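Local structure of polymerase nucleotidyl transferase domain-containing protein (Archaeoglobus fulgidus, 1YLQ) at residues E6-T11 against D17-L22. The protein probably acts as a nucleotidyltransferase, transferring a nucleotidyl group from a nucleotide to an acceptor. Numbering follows the deposited sequence.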
loop_
_atom_site.group_PDB
_atom_site.type_symbol
_atom_site.label_atom_id
_atom_site.label_comp_id
_atom_site.label_asym_id
_atom_site.label_seq_id
_atom_site.Cartn_x
_atom_site.Cartn_y
_atom_site.Cartn_z
ATOM N N GLU A 6 -6.320 -9.723 4.448
ATOM C CA GLU A 6 -6.672 -10.761 3.493
ATOM C C GLU A 6 -5.434 -11.549 3.061
ATOM O O GLU A 6 -5.500 -12.743 3.039
ATOM C CB GLU A 6 -7.294 -10.165 2.251
ATOM C CG GLU A 6 -8.655 -10.700 1.872
ATOM C CD GLU A 6 -9.563 -9.629 1.205
ATOM O OE1 GLU A 6 -9.047 -8.665 0.575
ATOM O OE2 GLU A 6 -10.808 -9.748 1.322
ATOM N N ILE A 7 -4.346 -10.874 2.688
ATOM C CA ILE A 7 -3.040 -11.542 2.447
ATOM C C ILE A 7 -2.621 -12.499 3.617
ATOM O O ILE A 7 -2.196 -13.645 3.379
ATOM C CB ILE A 7 -1.917 -10.472 2.144
ATOM C CG1 ILE A 7 -2.290 -9.674 0.863
ATOM C CG2 ILE A 7 -0.512 -11.124 2.090
ATOM C CD1 ILE A 7 -1.430 -8.436 0.519
ATOM N N LYS A 8 -2.690 -12.025 4.864
ATOM C CA LYS A 8 -2.208 -12.859 5.979
ATOM C C LYS A 8 -3.150 -14.069 6.032
ATOM O O LYS A 8 -2.712 -15.205 6.240
ATOM C CB LYS A 8 -2.187 -12.063 7.303
ATOM C CG LYS A 8 -1.464 -12.723 8.566
ATOM C CD LYS A 8 0.043 -12.291 8.679
ATOM C CE LYS A 8 0.893 -13.081 9.754
ATOM N NZ LYS A 8 2.080 -13.891 9.216
ATOM N N GLU A 9 -4.448 -13.849 5.812
ATOM C CA GLU A 9 -5.395 -14.967 5.950
ATOM C C GLU A 9 -5.269 -16.064 4.903
ATOM O O GLU A 9 -5.186 -17.232 5.266
ATOM C CB GLU A 9 -6.821 -14.490 6.144
ATOM C CG GLU A 9 -6.995 -13.976 7.578
ATOM C CD GLU A 9 -6.230 -14.830 8.634
ATOM O OE1 GLU A 9 -6.753 -15.890 9.090
ATOM O OE2 GLU A 9 -5.102 -14.444 9.020
ATOM N N ILE A 10 -5.217 -15.678 3.633
ATOM C CA ILE A 10 -4.945 -16.586 2.520
ATOM C C ILE A 10 -3.620 -17.326 2.756
ATOM O O ILE A 10 -3.526 -18.529 2.540
ATOM C CB ILE A 10 -4.888 -15.789 1.177
ATOM C CG1 ILE A 10 -6.289 -15.258 0.843
ATOM C CG2 ILE A 10 -4.246 -16.635 0.019
ATOM C CD1 ILE A 10 -6.303 -14.011 -0.049
ATOM N N THR A 11 -2.602 -16.602 3.208
ATOM C CA THR A 11 -1.256 -17.164 3.307
ATOM C C THR A 11 -1.283 -18.256 4.386
ATOM O O THR A 11 -0.903 -19.421 4.142
ATOM C CB THR A 11 -0.224 -16.074 3.687
ATOM O OG1 THR A 11 -0.117 -15.134 2.620
ATOM C CG2 THR A 11 1.179 -16.677 4.040
ATOM N N ASP A 17 3.274 -22.013 8.409
ATOM C CA ASP A 17 4.505 -21.478 8.992
ATOM C C ASP A 17 5.053 -20.258 8.276
ATOM O O ASP A 17 6.149 -19.786 8.611
ATOM C CB ASP A 17 5.594 -22.572 9.125
ATOM C CG ASP A 17 6.251 -22.958 7.758
ATOM O OD1 ASP A 17 5.976 -22.360 6.695
ATOM O OD2 ASP A 17 7.065 -23.908 7.726
ATOM N N ALA A 18 4.329 -19.753 7.280
ATOM C CA ALA A 18 4.894 -18.687 6.490
ATOM C C ALA A 18 5.068 -17.381 7.251
ATOM O O ALA A 18 4.307 -17.047 8.205
ATOM C CB ALA A 18 4.172 -18.492 5.128
ATOM N N GLU A 19 6.115 -16.657 6.890
ATOM C CA GLU A 19 6.320 -15.344 7.447
ATOM C C GLU A 19 6.162 -14.327 6.354
ATOM O O GLU A 19 6.454 -14.618 5.183
ATOM C CB GLU A 19 7.679 -15.216 8.117
ATOM C CG GLU A 19 7.808 -16.078 9.407
ATOM C CD GLU A 19 7.190 -15.422 10.680
ATOM O OE1 GLU A 19 6.121 -14.721 10.655
ATOM O OE2 GLU A 19 7.782 -15.651 11.749
ATOM N N ILE A 20 5.600 -13.173 6.717
ATOM C CA ILE A 20 5.336 -12.158 5.704
ATOM C C ILE A 20 6.081 -10.897 6.056
ATOM O O ILE A 20 5.971 -10.395 7.182
ATOM C CB ILE A 20 3.794 -11.866 5.546
ATOM C CG1 ILE A 20 3.050 -13.162 5.211
ATOM C CG2 ILE A 20 3.566 -10.721 4.511
ATOM C CD1 ILE A 20 1.567 -13.129 5.647
ATOM N N TYR A 21 6.794 -10.381 5.066
ATOM C CA TYR A 21 7.520 -9.135 5.226
ATOM C C TYR A 21 7.087 -8.111 4.189
ATOM O O TYR A 21 6.936 -8.462 3.004
ATOM C CB TYR A 21 8.995 -9.438 4.983
ATOM C CG TYR A 21 9.537 -10.505 5.879
ATOM C CD1 TYR A 21 10.023 -10.192 7.135
ATOM C CD2 TYR A 21 9.565 -11.846 5.463
ATOM C CE1 TYR A 21 10.559 -11.165 7.971
ATOM C CE2 TYR A 21 10.048 -12.857 6.323
ATOM C CZ TYR A 21 10.578 -12.486 7.556
ATOM O OH TYR A 21 11.076 -13.449 8.412
ATOM N N LEU A 22 6.987 -6.843 4.605
ATOM C CA LEU A 22 6.595 -5.722 3.724
ATOM C C LEU A 22 7.797 -4.828 3.415
ATOM O O LEU A 22 8.596 -4.523 4.292
ATOM C CB LEU A 22 5.470 -4.887 4.386
ATOM C CG LEU A 22 4.132 -5.608 4.677
ATOM C CD1 LEU A 22 3.034 -4.578 5.220
ATOM C CD2 LEU A 22 3.618 -6.316 3.387
#
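Ala18 meets Thr11 methyl to methyl, its CB lying 3.7 Å from Thr11 CG2, where the chain returns from the helix to enter the sheet. Both side chains also touch Ile42 of the neighbouring strand 38-43. The carbonyl of Ala18 faces the lysine amine more loosely, with Lys8 NZ 4.0 Å from Ala18 O. Glu19 points its CB away from the helix, but its carboxylate curls back: OE1 stands 4.4 Å from Lys8 NZ, too far for a salt bridge, though the opposite charges probably favour each other; OE2 has a long, weak ion pair with Arg91. Helix 3-14 packs on one face of the mixed sheet, its segment 6-11 running nearly antiparallel to strand 19-22 at 154°, consistent with the polymerase beta-like nucleotidyltransferase fold. Ile20 makes the broadest contact. With CG1 beside its backbone N (chi1 -57°) and the chain extended beyond, CD1 reaches the helix between Lys8 and Thr11. The lysine chain, bent at chi2 and chi4, crosses the Ile20 side chain at a slant, and Lys8 CD presses on Ile20 CD1 at 3.5 Å, tighter than usual for two carbons. Thr11 meets the same methyl tip to tip, CG2 3.9 Å from Ile20 CD1. Its methyl points to the strand because CG2 stands anti to the backbone N, which turns OG1 back along the helix to bond Ile7 O at 2.7 Å. That carbonyl also accepts from Thr11 N, the two donors arriving from opposite faces of its plane. A serine in place of Thr11 lacks this methyl, which would probably leave Ala18 CB without its partner and a gap beside Ile20 CD1. Ile20 also packs on Val40 of strand 38-43 and on Leu92.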